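Local coordinates for protein acyl-CoA dehydrogenase (Geobacillus kaustophilus, PDB 2PG0) that probably catalyses the FAD-dependent alpha,beta-dehydrogenation of acyl thioesters, putting a double bond into the acyl chain, as a flavoprotein of the acyl-CoA dehydrogenase family, at residues 9-22 with 70-83. Residues are numbered along the deposited sequence; the frame is centred on the assembly and turned at random.
Sequences YLREEHHMFRAAFR and DFAYSVVINEELEK
Helix 12-22 and helix 71-83 pack side by side, their N-to-C directions 32° apart, in the all-helical N-terminal domain of the acyl-CoA dehydrogenase fold; an aromatic cluster joins their N-terminal parts, and a salt-bridge network lies farther along. At the start, His14 ND1 accepts the backbone N-H of Arg11 in the ring plane, while NE2 donates to Asp70 OD1 at 3.1 Å. That double hold fixes the rotation of the imidazole, nearly coplanar with the carboxylate. Ala72 CB sits over one imidazole face, a CH-pi contact. Tyr73 turns its CD1 edge onto the centre of the Phe17 face in a T-shaped pair, with planes at 75°, and its OH donates to Glu13 OE1 at 2.7 Å. Phe17 reaches this spot with CG anti to its backbone N (chi1 174°), and its own edge touches Val76 CG1 and Ile77 CG1. Phe21 meets Leu81 CG at its ring edge and pairs edge-to-face with Phe55. Arg18 is the knob among Val76, Glu79, Glu80 and Lys83, with Val76 CG2 over one face of its guanidinium. Glu79 OE2, salt-bridged to Arg302, shares a water with Tyr9 OH, whose strongest polar partner is Asp306. Glu80 OE2 accepts from Lys83 NZ at 2.8 Å, and OE1 lies over the Arg22 guanidinium face, a salt bridge of charges only; the carboxylate probably offsets the like charges of Lys83 and Arg22. Arg18 NH1 and NH2 both donate to Glu79 OE1, a salt bridge converging on one oxygen. NH1 also salt-bridges Glu80 OE2 at 2.9 Å, a hydrogen bond almost exactly in the guanidinium plane.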
loop_
_atom_site.group_PDB
_atom_site.type_symbol
_atom_site.label_atom_id
_atom_site.label_comp_id
_atom_site.label_asym_id
_atom_site.label_seq_id
_atom_site.Cartn_x
_atom_site.Cartn_y
_atom_site.Cartn_z
ATOM N N TYR A 9 -11.154 -29.233 10.986
ATOM C CA TYR A 9 -12.306 -29.160 11.888
ATOM C C TYR A 9 -13.613 -29.648 11.253
ATOM O O TYR A 9 -14.598 -29.852 11.957
ATOM C CB TYR A 9 -12.471 -27.768 12.521
ATOM C CG TYR A 9 -12.667 -26.639 11.536
ATOM C CD1 TYR A 9 -13.940 -26.295 11.085
ATOM C CD2 TYR A 9 -11.576 -25.901 11.060
ATOM C CE1 TYR A 9 -14.128 -25.259 10.179
ATOM C CE2 TYR A 9 -11.757 -24.855 10.158
ATOM C CZ TYR A 9 -13.035 -24.542 9.719
ATOM O OH TYR A 9 -13.231 -23.517 8.817
ATOM N N LEU A 10 -13.618 -29.829 9.934
ATOM C CA LEU A 10 -14.811 -30.317 9.243
ATOM C C LEU A 10 -14.693 -31.800 8.923
ATOM O O LEU A 10 -13.724 -32.234 8.294
ATOM C CB LEU A 10 -15.075 -29.534 7.954
ATOM C CG LEU A 10 -15.328 -28.024 8.052
ATOM C CD1 LEU A 10 -15.383 -27.403 6.667
ATOM C CD2 LEU A 10 -16.599 -27.690 8.851
ATOM N N ARG A 11 -15.684 -32.570 9.363
ATOM C CA ARG A 11 -15.788 -33.964 8.941
ATOM C C ARG A 11 -17.000 -34.165 8.032
ATOM O O ARG A 11 -17.745 -33.221 7.765
ATOM C CB ARG A 11 -15.790 -34.909 10.140
ATOM C CG ARG A 11 -16.846 -34.642 11.189
ATOM C CD ARG A 11 -16.537 -35.426 12.466
ATOM N NE ARG A 11 -15.422 -34.828 13.194
ATOM C CZ ARG A 11 -15.553 -34.012 14.238
ATOM N NH1 ARG A 11 -16.759 -33.697 14.704
ATOM N NH2 ARG A 11 -14.470 -33.510 14.821
ATOM N N GLU A 12 -17.186 -35.390 7.547
ATOM C CA GLU A 12 -18.281 -35.682 6.624
ATOM C C GLU A 12 -19.642 -35.161 7.108
ATOM O O GLU A 12 -20.398 -34.605 6.315
ATOM C CB GLU A 12 -18.338 -37.180 6.284
ATOM C CG GLU A 12 -19.150 -37.513 5.023
ATOM C CD GLU A 12 -18.715 -36.739 3.774
ATOM O OE1 GLU A 12 -17.503 -36.477 3.601
ATOM O OE2 GLU A 12 -19.590 -36.400 2.949
ATOM N N GLU A 13 -19.939 -35.326 8.401
ATOM C CA GLU A 13 -21.203 -34.842 8.976
ATOM C C GLU A 13 -21.427 -33.329 8.777
ATOM O O GLU A 13 -22.560 -32.883 8.561
ATOM C CB GLU A 13 -21.331 -35.227 10.456
ATOM C CG GLU A 13 -20.501 -34.382 11.416
ATOM C CD GLU A 13 -20.448 -34.945 12.814
ATOM O OE1 GLU A 13 -21.118 -34.385 13.709
ATOM O OE2 GLU A 13 -19.731 -35.950 13.019
ATOM N N HIS A 14 -20.342 -32.557 8.849
ATOM C CA HIS A 14 -20.400 -31.107 8.636
ATOM C C HIS A 14 -20.617 -30.794 7.162
ATOM O O HIS A 14 -21.298 -29.825 6.819
ATOM C CB HIS A 14 -19.128 -30.420 9.156
ATOM C CG HIS A 14 -18.889 -30.616 10.622
ATOM N ND1 HIS A 14 -17.880 -31.415 11.113
ATOM C CD2 HIS A 14 -19.540 -30.129 11.706
ATOM C CE1 HIS A 14 -17.911 -31.402 12.434
ATOM N NE2 HIS A 14 -18.909 -30.630 12.819
ATOM N N HIS A 15 -20.044 -31.627 6.293
ATOM C CA HIS A 15 -20.211 -31.476 4.853
ATOM C C HIS A 15 -21.635 -31.764 4.400
ATOM O O HIS A 15 -22.171 -31.030 3.573
ATOM C CB HIS A 15 -19.197 -32.331 4.085
ATOM C CG HIS A 15 -17.780 -31.894 4.287
ATOM N ND1 HIS A 15 -16.778 -32.758 4.677
ATOM C CD2 HIS A 15 -17.203 -30.674 4.182
ATOM C CE1 HIS A 15 -15.642 -32.091 4.785
ATOM N NE2 HIS A 15 -15.873 -30.825 4.490
ATOM N N MET A 16 -22.249 -32.814 4.951
ATOM C CA MET A 16 -23.662 -33.084 4.654
ATOM C C MET A 16 -24.569 -32.019 5.271
ATOM O O MET A 16 -25.558 -31.618 4.655
ATOM C CB MET A 16 -24.124 -34.515 5.001
ATOM C CG MET A 16 -23.373 -35.273 6.079
ATOM S SD MET A 16 -23.713 -37.074 6.080
ATOM C CE MET A 16 -22.664 -37.667 4.758
ATOM N N PHE A 17 -24.212 -31.549 6.465
ATOM C CA PHE A 17 -24.942 -30.450 7.104
ATOM C C PHE A 17 -24.922 -29.170 6.263
ATOM O O PHE A 17 -25.957 -28.511 6.121
ATOM C CB PHE A 17 -24.420 -30.169 8.519
ATOM C CG PHE A 17 -25.048 -28.962 9.165
ATOM C CD1 PHE A 17 -26.298 -29.053 9.773
ATOM C CD2 PHE A 17 -24.398 -27.726 9.145
ATOM C CE1 PHE A 17 -26.886 -27.932 10.363
ATOM C CE2 PHE A 17 -24.983 -26.603 9.733
ATOM C CZ PHE A 17 -26.220 -26.704 10.339
ATOM N N ARG A 18 -23.747 -28.815 5.733
ATOM C CA ARG A 18 -23.616 -27.634 4.882
ATOM C C ARG A 18 -24.551 -27.704 3.676
ATOM O O ARG A 18 -25.213 -26.719 3.338
ATOM C CB ARG A 18 -22.174 -27.427 4.407
ATOM C CG ARG A 18 -21.957 -26.076 3.719
ATOM C CD ARG A 18 -20.599 -25.985 3.041
ATOM N NE ARG A 18 -19.503 -26.027 4.009
ATOM C CZ ARG A 18 -19.013 -24.963 4.649
ATOM N NH1 ARG A 18 -19.524 -23.752 4.438
ATOM N NH2 ARG A 18 -18.008 -25.111 5.505
ATOM N N ALA A 19 -24.601 -28.874 3.038
ATOM C CA ALA A 19 -25.467 -29.076 1.880
ATOM C C ALA A 19 -26.944 -28.940 2.264
ATOM O O ALA A 19 -27.720 -28.318 1.532
ATOM C CB ALA A 19 -25.192 -30.437 1.235
ATOM N N ALA A 20 -27.321 -29.508 3.411
ATOM C CA ALA A 20 -28.703 -29.427 3.904
ATOM C C ALA A 20 -29.091 -27.982 4.238
ATOM O O ALA A 20 -30.192 -27.523 3.902
ATOM C CB ALA A 20 -28.898 -30.328 5.122
ATOM N N PHE A 21 -28.183 -27.274 4.907
ATOM C CA PHE A 21 -28.422 -25.884 5.282
ATOM C C PHE A 21 -28.486 -24.991 4.035
ATOM O O PHE A 21 -29.352 -24.117 3.943
ATOM C CB PHE A 21 -27.365 -25.403 6.296
ATOM C CG PHE A 21 -27.639 -24.041 6.866
ATOM C CD1 PHE A 21 -28.879 -23.736 7.437
ATOM C CD2 PHE A 21 -26.651 -23.056 6.837
ATOM C CE1 PHE A 21 -29.134 -22.465 7.963
ATOM C CE2 PHE A 21 -26.895 -21.785 7.371
ATOM C CZ PHE A 21 -28.132 -21.485 7.929
ATOM N N ARG A 22 -27.597 -25.220 3.069
ATOM C CA ARG A 22 -27.647 -24.470 1.810
ATOM C C ARG A 22 -28.978 -24.690 1.075
ATOM O O ARG A 22 -29.529 -23.760 0.476
ATOM C CB ARG A 22 -26.484 -24.837 0.894
ATOM C CG ARG A 22 -26.349 -23.909 -0.319
ATOM C CD ARG A 22 -25.326 -24.444 -1.305
ATOM N NE ARG A 22 -24.019 -24.679 -0.687
ATOM C CZ ARG A 22 -23.079 -23.751 -0.526
ATOM N NH1 ARG A 22 -23.291 -22.499 -0.919
ATOM N NH2 ARG A 22 -21.927 -24.074 0.041
ATOM N N ASP A 70 -20.982 -29.263 17.992
ATOM C CA ASP A 70 -19.703 -28.582 18.190
ATOM C C ASP A 70 -19.644 -27.272 17.393
ATOM O O ASP A 70 -20.538 -26.976 16.593
ATOM C CB ASP A 70 -18.505 -29.516 17.915
ATOM C CG ASP A 70 -18.259 -29.778 16.431
ATOM O OD1 ASP A 70 -18.867 -29.126 15.557
ATOM O OD2 ASP A 70 -17.413 -30.645 16.138
ATOM N N PHE A 71 -18.586 -26.496 17.624
ATOM C CA PHE A 71 -18.429 -25.170 17.019
ATOM C C PHE A 71 -18.322 -25.187 15.486
ATOM O O PHE A 71 -18.629 -24.189 14.830
ATOM C CB PHE A 71 -17.223 -24.455 17.641
ATOM C CG PHE A 71 -17.046 -23.038 17.177
ATOM C CD1 PHE A 71 -17.917 -22.032 17.597
ATOM C CD2 PHE A 71 -16.000 -22.707 16.317
ATOM C CE1 PHE A 71 -17.752 -20.710 17.154
ATOM C CE2 PHE A 71 -15.829 -21.390 15.876
ATOM C CZ PHE A 71 -16.708 -20.394 16.291
ATOM N N ALA A 72 -17.894 -26.309 14.914
ATOM C CA ALA A 72 -17.804 -26.418 13.454
ATOM C C ALA A 72 -19.170 -26.234 12.781
ATOM O O ALA A 72 -19.248 -25.676 11.681
ATOM C CB ALA A 72 -17.161 -27.728 13.037
ATOM N N TYR A 73 -20.238 -26.687 13.448
ATOM C CA TYR A 73 -21.597 -26.434 12.956
ATOM C C TYR A 73 -21.891 -24.940 12.890
ATOM O O TYR A 73 -22.510 -24.479 11.934
ATOM C CB TYR A 73 -22.651 -27.153 13.797
ATOM C CG TYR A 73 -22.720 -28.623 13.497
ATOM C CD1 TYR A 73 -23.546 -29.104 12.477
ATOM C CD2 TYR A 73 -21.952 -29.537 14.220
ATOM C CE1 TYR A 73 -23.612 -30.471 12.189
ATOM C CE2 TYR A 73 -22.008 -30.906 13.940
ATOM C CZ TYR A 73 -22.842 -31.360 12.924
ATOM O OH TYR A 73 -22.903 -32.708 12.635
ATOM N N SER A 74 -21.433 -24.187 13.890
ATOM C CA SER A 74 -21.625 -22.729 13.879
ATOM C C SER A 74 -20.832 -22.054 12.766
ATOM O O SER A 74 -21.318 -21.104 12.148
ATOM C CB SER A 74 -21.270 -22.116 15.234
ATOM O OG SER A 74 -22.333 -22.301 16.154
ATOM N N VAL A 75 -19.616 -22.540 12.517
ATOM C CA VAL A 75 -18.803 -22.043 11.405
ATOM C C VAL A 75 -19.564 -22.215 10.087
ATOM O O VAL A 75 -19.686 -21.274 9.302
ATOM C CB VAL A 75 -17.428 -22.744 11.331
ATOM C CG1 VAL A 75 -16.647 -22.282 10.087
ATOM C CG2 VAL A 75 -16.627 -22.468 12.605
ATOM N N VAL A 76 -20.101 -23.416 9.869
ATOM C CA VAL A 76 -20.872 -23.695 8.659
ATOM C C VAL A 76 -22.076 -22.753 8.526
ATOM O O VAL A 76 -22.291 -22.163 7.466
ATOM C CB VAL A 76 -21.332 -25.173 8.598
ATOM C CG1 VAL A 76 -22.346 -25.369 7.465
ATOM C CG2 VAL A 76 -20.117 -26.088 8.404
ATOM N N ILE A 77 -22.852 -22.620 9.603
ATOM C CA ILE A 77 -24.041 -21.770 9.591
ATOM C C ILE A 77 -23.665 -20.341 9.211
ATOM O O ILE A 77 -24.252 -19.753 8.295
ATOM C CB ILE A 77 -24.812 -21.826 10.943
ATOM C CG1 ILE A 77 -25.532 -23.174 11.084
ATOM C CG2 ILE A 77 -25.837 -20.689 11.045
ATOM C CD1 ILE A 77 -26.006 -23.484 12.499
ATOM N N ASN A 78 -22.675 -19.786 9.900
ATOM C CA ASN A 78 -22.317 -18.391 9.663
ATOM C C ASN A 78 -21.734 -18.141 8.279
ATOM O O ASN A 78 -22.015 -17.102 7.667
ATOM C CB ASN A 78 -21.413 -17.876 10.770
ATOM C CG ASN A 78 -22.083 -17.945 12.129
ATOM O OD1 ASN A 78 -23.319 -17.961 12.224
ATOM N ND2 ASN A 78 -21.290 -18.009 13.175
ATOM N N GLU A 79 -20.960 -19.101 7.775
ATOM C CA GLU A 79 -20.408 -19.002 6.415
ATOM C C GLU A 79 -21.536 -19.013 5.388
ATOM O O GLU A 79 -21.596 -18.154 4.499
ATOM C CB GLU A 79 -19.440 -20.141 6.124
ATOM C CG GLU A 79 -18.069 -19.960 6.738
ATOM C CD GLU A 79 -17.117 -21.096 6.415
ATOM O OE1 GLU A 79 -17.525 -22.086 5.749
ATOM O OE2 GLU A 79 -15.950 -21.001 6.848
ATOM N N GLU A 80 -22.441 -19.981 5.523
ATOM C CA GLU A 80 -23.548 -20.103 4.576
ATOM C C GLU A 80 -24.498 -18.901 4.603
ATOM O O GLU A 80 -25.008 -18.484 3.565
ATOM C CB GLU A 80 -24.297 -21.432 4.769
ATOM C CG GLU A 80 -23.471 -22.672 4.365
ATOM C CD GLU A 80 -22.899 -22.600 2.951
ATOM O OE1 GLU A 80 -23.650 -22.277 2.013
ATOM O OE2 GLU A 80 -21.696 -22.890 2.777
ATOM N N LEU A 81 -24.718 -18.335 5.783
ATOM C CA LEU A 81 -25.549 -17.136 5.898
ATOM C C LEU A 81 -24.881 -15.917 5.241
ATOM O O LEU A 81 -25.557 -15.107 4.602
ATOM C CB LEU A 81 -25.890 -16.850 7.360
ATOM C CG LEU A 81 -26.944 -17.756 8.006
ATOM C CD1 LEU A 81 -27.019 -17.476 9.489
ATOM C CD2 LEU A 81 -28.326 -17.592 7.357
ATOM N N GLU A 82 -23.567 -15.785 5.404
ATOM C CA GLU A 82 -22.831 -14.695 4.754
ATOM C C GLU A 82 -22.868 -14.836 3.236
ATOM O O GLU A 82 -22.946 -13.840 2.515
ATOM C CB GLU A 82 -21.390 -14.597 5.266
ATOM C CG GLU A 82 -20.607 -13.360 4.759
ATOM C CD GLU A 82 -21.197 -12.021 5.236
ATOM O OE1 GLU A 82 -21.784 -11.957 6.339
ATOM O OE2 GLU A 82 -21.057 -11.018 4.507
ATOM N N LYS A 83 -22.838 -16.076 2.752
ATOM C CA LYS A 83 -22.978 -16.325 1.322
ATOM C C LYS A 83 -24.280 -15.745 0.773
ATOM O O LYS A 83 -24.334 -15.321 -0.381
ATOM C CB LYS A 83 -22.848 -17.817 1.013
ATOM C CG LYS A 83 -21.407 -18.310 1.140
ATOM C CD LYS A 83 -21.288 -19.800 0.900
ATOM C CE LYS A 83 -19.929 -20.315 1.342
ATOM N NZ LYS A 83 -19.795 -21.779 1.038
HETATM O O HOH W 1 -15.296 -23.700 6.864
HETATM O O HOH W 2 -15.018 -30.684 14.394
#